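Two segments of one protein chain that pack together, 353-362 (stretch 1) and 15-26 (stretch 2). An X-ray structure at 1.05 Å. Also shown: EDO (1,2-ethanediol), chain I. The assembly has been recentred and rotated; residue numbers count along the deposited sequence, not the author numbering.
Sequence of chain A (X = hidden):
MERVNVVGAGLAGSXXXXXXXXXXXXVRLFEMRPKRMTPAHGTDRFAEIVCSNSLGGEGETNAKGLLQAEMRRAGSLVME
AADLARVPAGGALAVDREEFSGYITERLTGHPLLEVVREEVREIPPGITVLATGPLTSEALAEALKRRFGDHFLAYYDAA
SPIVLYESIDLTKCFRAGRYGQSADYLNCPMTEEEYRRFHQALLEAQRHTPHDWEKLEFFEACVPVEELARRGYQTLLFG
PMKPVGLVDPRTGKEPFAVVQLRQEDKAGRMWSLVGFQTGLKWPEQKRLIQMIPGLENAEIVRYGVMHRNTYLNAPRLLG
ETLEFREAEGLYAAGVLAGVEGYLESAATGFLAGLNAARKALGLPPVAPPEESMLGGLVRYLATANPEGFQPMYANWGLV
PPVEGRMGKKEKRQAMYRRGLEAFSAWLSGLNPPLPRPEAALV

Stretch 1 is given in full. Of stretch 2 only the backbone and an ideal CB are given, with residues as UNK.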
# COMPACT_ATOMS: atom_id res chain seq x y z
N ALA A 353 3.27 -7.37 12.16
CA ALA A 353 3.22 -6.57 13.38
C ALA A 353 2.88 -7.43 14.58
O ALA A 353 3.48 -7.29 15.64
CB ALA A 353 2.22 -5.43 13.22
N GLY A 354 1.91 -8.33 14.42
CA GLY A 354 1.55 -9.24 15.48
C GLY A 354 2.69 -10.18 15.85
O GLY A 354 2.92 -10.46 17.03
N LEU A 355 3.40 -10.67 14.84
CA LEU A 355 4.55 -11.52 15.07
C LEU A 355 5.61 -10.80 15.90
O LEU A 355 6.14 -11.34 16.87
CB LEU A 355 5.14 -11.98 13.73
CG LEU A 355 6.44 -12.78 13.78
CD1 LEU A 355 6.31 -14.05 14.63
CD2 LEU A 355 6.86 -13.13 12.37
N ASN A 356 5.92 -9.57 15.51
CA ASN A 356 6.95 -8.83 16.22
C ASN A 356 6.52 -8.38 17.61
O ASN A 356 7.33 -8.39 18.53
CB ASN A 356 7.49 -7.68 15.37
CG ASN A 356 8.43 -8.19 14.30
OD1 ASN A 356 9.13 -9.19 14.52
ND2 ASN A 356 8.46 -7.54 13.14
N ALA A 357 5.25 -8.03 17.77
CA ALA A 357 4.71 -7.73 19.09
C ALA A 357 4.76 -8.96 20.00
O ALA A 357 5.09 -8.86 21.18
CB ALA A 357 3.29 -7.21 18.96
N ALA A 358 4.43 -10.12 19.44
CA ALA A 358 4.48 -11.37 20.20
C ALA A 358 5.91 -11.65 20.62
O ALA A 358 6.18 -12.01 21.77
CB ALA A 358 3.94 -12.52 19.36
N ARG A 359 6.83 -11.49 19.68
CA ARG A 359 8.24 -11.69 20.00
C ARG A 359 8.73 -10.74 21.08
O ARG A 359 9.44 -11.13 22.01
CB ARG A 359 9.09 -11.62 18.73
CG ARG A 359 8.85 -12.83 17.80
CD ARG A 359 9.60 -12.71 16.47
NE ARG A 359 11.04 -12.60 16.66
CZ ARG A 359 11.86 -13.63 16.85
NH1 ARG A 359 13.15 -13.42 17.03
NH2 ARG A 359 11.39 -14.88 16.87
N LYS A 360 8.30 -9.48 21.00
CA LYS A 360 8.62 -8.49 22.04
C LYS A 360 8.14 -8.93 23.42
O LYS A 360 8.85 -8.79 24.44
CB LYS A 360 7.96 -7.15 21.69
CG LYS A 360 8.49 -5.97 22.49
CD LYS A 360 9.96 -5.74 22.17
CE LYS A 360 10.30 -4.25 22.11
NZ LYS A 360 10.62 -3.63 23.42
N ALA A 361 6.92 -9.44 23.45
CA ALA A 361 6.32 -9.94 24.68
C ALA A 361 7.14 -11.09 25.27
O ALA A 361 7.16 -11.29 26.49
CB ALA A 361 4.88 -10.37 24.45
N LEU A 362 7.80 -11.83 24.38
CA LEU A 362 8.63 -12.98 24.73
C LEU A 362 10.10 -12.59 24.96
O LEU A 362 10.94 -13.45 25.23
CB LEU A 362 8.54 -14.06 23.64
CG LEU A 362 7.16 -14.70 23.46
CD1 LEU A 362 7.14 -15.58 22.22
CD2 LEU A 362 6.77 -15.48 24.70
N UNK A 15 -5.73 -10.05 11.85
CA UNK A 15 -4.58 -10.91 11.61
C UNK A 15 -3.50 -10.73 12.68
O UNK A 15 -2.88 -11.70 13.10
CB UNK A 15 -4.00 -10.63 10.22
N UNK A 16 -3.27 -9.49 13.11
CA UNK A 16 -2.30 -9.26 14.17
C UNK A 16 -2.70 -10.02 15.43
O UNK A 16 -1.87 -10.70 16.05
CB UNK A 16 -2.17 -7.76 14.47
N UNK A 17 -3.97 -9.90 15.82
CA UNK A 17 -4.47 -10.60 16.99
C UNK A 17 -4.29 -12.11 16.85
O UNK A 17 -3.84 -12.77 17.78
CB UNK A 17 -5.94 -10.26 17.22
N UNK A 18 -4.63 -12.65 15.69
CA UNK A 18 -4.52 -14.09 15.50
C UNK A 18 -3.07 -14.55 15.65
O UNK A 18 -2.80 -15.62 16.20
CB UNK A 18 -5.06 -14.49 14.13
N UNK A 19 -2.14 -13.75 15.14
CA UNK A 19 -0.73 -14.12 15.20
C UNK A 19 -0.25 -14.18 16.66
O UNK A 19 0.42 -15.12 17.07
CB UNK A 19 0.11 -13.13 14.40
N UNK A 20 -0.61 -13.15 17.42
CA UNK A 20 -0.30 -13.13 18.84
C UNK A 20 -0.88 -14.35 19.55
O UNK A 20 -0.19 -15.04 20.31
CB UNK A 20 -0.83 -11.85 19.48
N UNK A 21 -2.16 -14.63 19.30
CA UNK A 21 -2.84 -15.73 19.96
C UNK A 21 -2.19 -17.08 19.63
O UNK A 21 -2.03 -17.93 20.50
CB UNK A 21 -4.32 -15.74 19.56
N UNK A 22 -1.82 -17.26 18.36
CA UNK A 22 -1.17 -18.49 17.90
C UNK A 22 0.14 -18.74 18.62
O UNK A 22 0.54 -19.89 18.81
CB UNK A 22 -0.92 -18.43 16.39
N UNK A 23 0.82 -17.66 18.98
CA UNK A 23 2.08 -17.74 19.70
C UNK A 23 1.90 -17.74 21.22
O UNK A 23 2.87 -17.66 21.97
CB UNK A 23 2.98 -16.57 19.29
N UNK A 24 0.65 -17.86 21.66
CA UNK A 24 0.35 -17.97 23.08
C UNK A 24 0.42 -16.67 23.86
O UNK A 24 0.57 -16.69 25.09
CB UNK A 24 1.31 -18.98 23.72
N UNK A 25 0.30 -15.54 23.17
CA UNK A 25 0.35 -14.23 23.81
C UNK A 25 -1.06 -13.65 23.88
O UNK A 25 -1.70 -13.46 22.86
CB UNK A 25 1.29 -13.29 23.05
N UNK A 26 -1.56 -13.36 25.10
CA UNK A 26 -2.93 -12.85 25.20
C UNK A 26 -3.09 -11.47 24.58
O UNK A 26 -2.14 -10.68 24.52
CB UNK A 26 -3.36 -12.80 26.67
C1 EDO I . 3.58 -17.84 25.49
O1 EDO I . 2.47 -18.57 26.01
C2 EDO I . 3.91 -16.71 26.46
O2 EDO I . 4.14 -17.25 27.77

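The two helices run in roughly the same direction, their axes 37° apart and 7.6 Å apart at closest approach, a spacing that leaves little room where Gly354 meets the second stretch. At position 15 the CB points sideways and stretch 1 offers nothing within 5.5 Å, so its backbone alone leaves the choice open; it is Glu15, whose carboxylate is hydrogen-bonded elsewhere in the structure.

Position 16 lies at the tightest point, its CA 4.1 Å from the CA of Gly354. The CB points sideways, 4.1 Å from Gly354 N, so a small residue fits easily, while a longer one would have to lead away from the neighbouring backbone. Ala16 is found, and its O lies 3.8 Å from Gly354 CA; a CB on Gly354 would come within 2.5 Å of that oxygen. Positions 17 and 18 have no partner in stretch 1 and could carry almost any helix-compatible side chain; they are Ala17 and Trp18.

At position 19 the CB points toward stretch 1, 4.1 Å from Leu355 N. That nitrogen lies within a helix, where it would be expected to be engaged by the preceding turn, and the close helix backbone favours a compact side chain, such as alanine, serine, valine or threonine. Thr19 places CG2 3.5 Å from Leu355 N and turns its hydroxyl back along its own helix, where OG1 donates to Glu15 O at 2.8 Å.

Position 20 starts sideways, but the nearby Ala357 and Ala358 present a shallow apolar surface that a flexible aliphatic chain, leucine or methionine, could reach. Leu20 does so: CD2 lies 3.7 Å from Ala358 CB and 4.1 Å from Ala357 CB, with chi2 between wells at 146°. Positions 21 and 22 are out of reach and undemanding; they are Leu21 and Arg22.

The chain leaves helical geometry at position 23, where the CB points toward Ala358 CB, 4.2 Å away, with Leu355 and Leu362 nearby. A branched or long aliphatic residue would cover this apolar patch. Leu23 brings CD1 to 3.6 Å from Ala358 CB and 3.7 Å from Leu355 CD1.

Position 24 has phi of 77°, which favours glycine, and a CB would lie 2.6 Å from EDO O1. Gly24 satisfies both, and its O accepts a hydrogen bond from EDO O1 at 2.8 Å.

Position 25 is extended and points toward Ala358 and Ala361, inviting a medium aliphatic residue such as valine, isoleucine or leucine. Val25 sets CG2 4.0 Å from Ala358 CB and CG1 3.9 Å from Ala361 CB. Position 26, beyond reach, is Pro26.

Stretch 2, residues 15-26: EAAWTLLRLGVP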
# COMPACT_ATOMS: atom_id res chain seq x y z
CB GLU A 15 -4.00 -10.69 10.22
CG GLU A 15 -3.08 -11.82 9.81
CD GLU A 15 -3.84 -13.10 9.52
OE1 GLU A 15 -4.57 -13.12 8.51
OE2 GLU A 15 -3.70 -14.09 10.28
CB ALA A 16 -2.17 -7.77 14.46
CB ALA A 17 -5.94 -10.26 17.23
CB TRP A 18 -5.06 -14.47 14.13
CG TRP A 18 -5.24 -15.94 13.94
CD1 TRP A 18 -4.60 -16.73 13.03
CD2 TRP A 18 -6.14 -16.79 14.65
NE1 TRP A 18 -5.05 -18.03 13.15
CE2 TRP A 18 -5.99 -18.09 14.14
CE3 TRP A 18 -7.05 -16.58 15.70
CZ2 TRP A 18 -6.72 -19.17 14.62
CZ3 TRP A 18 -7.78 -17.65 16.17
CH2 TRP A 18 -7.61 -18.93 15.64
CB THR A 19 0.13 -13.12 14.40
OG1 THR A 19 -0.42 -12.97 13.08
CG2 THR A 19 1.55 -13.62 14.27
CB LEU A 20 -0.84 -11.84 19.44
CG LEU A 20 0.01 -10.60 19.16
CD1 LEU A 20 -0.85 -9.35 19.00
CD2 LEU A 20 1.03 -10.40 20.27
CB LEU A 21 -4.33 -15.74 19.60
CG LEU A 21 -5.11 -14.50 20.05
CD1 LEU A 21 -6.48 -14.45 19.38
CD2 LEU A 21 -5.24 -14.46 21.57
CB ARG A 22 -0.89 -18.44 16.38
CG ARG A 22 -2.12 -18.37 15.50
CD ARG A 22 -1.82 -18.78 14.08
NE ARG A 22 -1.30 -17.73 13.21
CZ ARG A 22 -0.38 -17.96 12.26
NH1 ARG A 22 0.14 -19.16 12.14
NH2 ARG A 22 0.04 -16.98 11.47
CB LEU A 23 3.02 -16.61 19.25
CG LEU A 23 3.52 -16.78 17.80
CD1 LEU A 23 4.17 -15.50 17.32
CD2 LEU A 23 4.47 -17.96 17.67
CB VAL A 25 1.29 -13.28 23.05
CG1 VAL A 25 1.33 -11.91 23.71
CG2 VAL A 25 2.69 -13.87 22.95
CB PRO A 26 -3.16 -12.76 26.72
CG PRO A 26 -2.16 -13.71 27.30
CD PRO A 26 -0.96 -13.60 26.42
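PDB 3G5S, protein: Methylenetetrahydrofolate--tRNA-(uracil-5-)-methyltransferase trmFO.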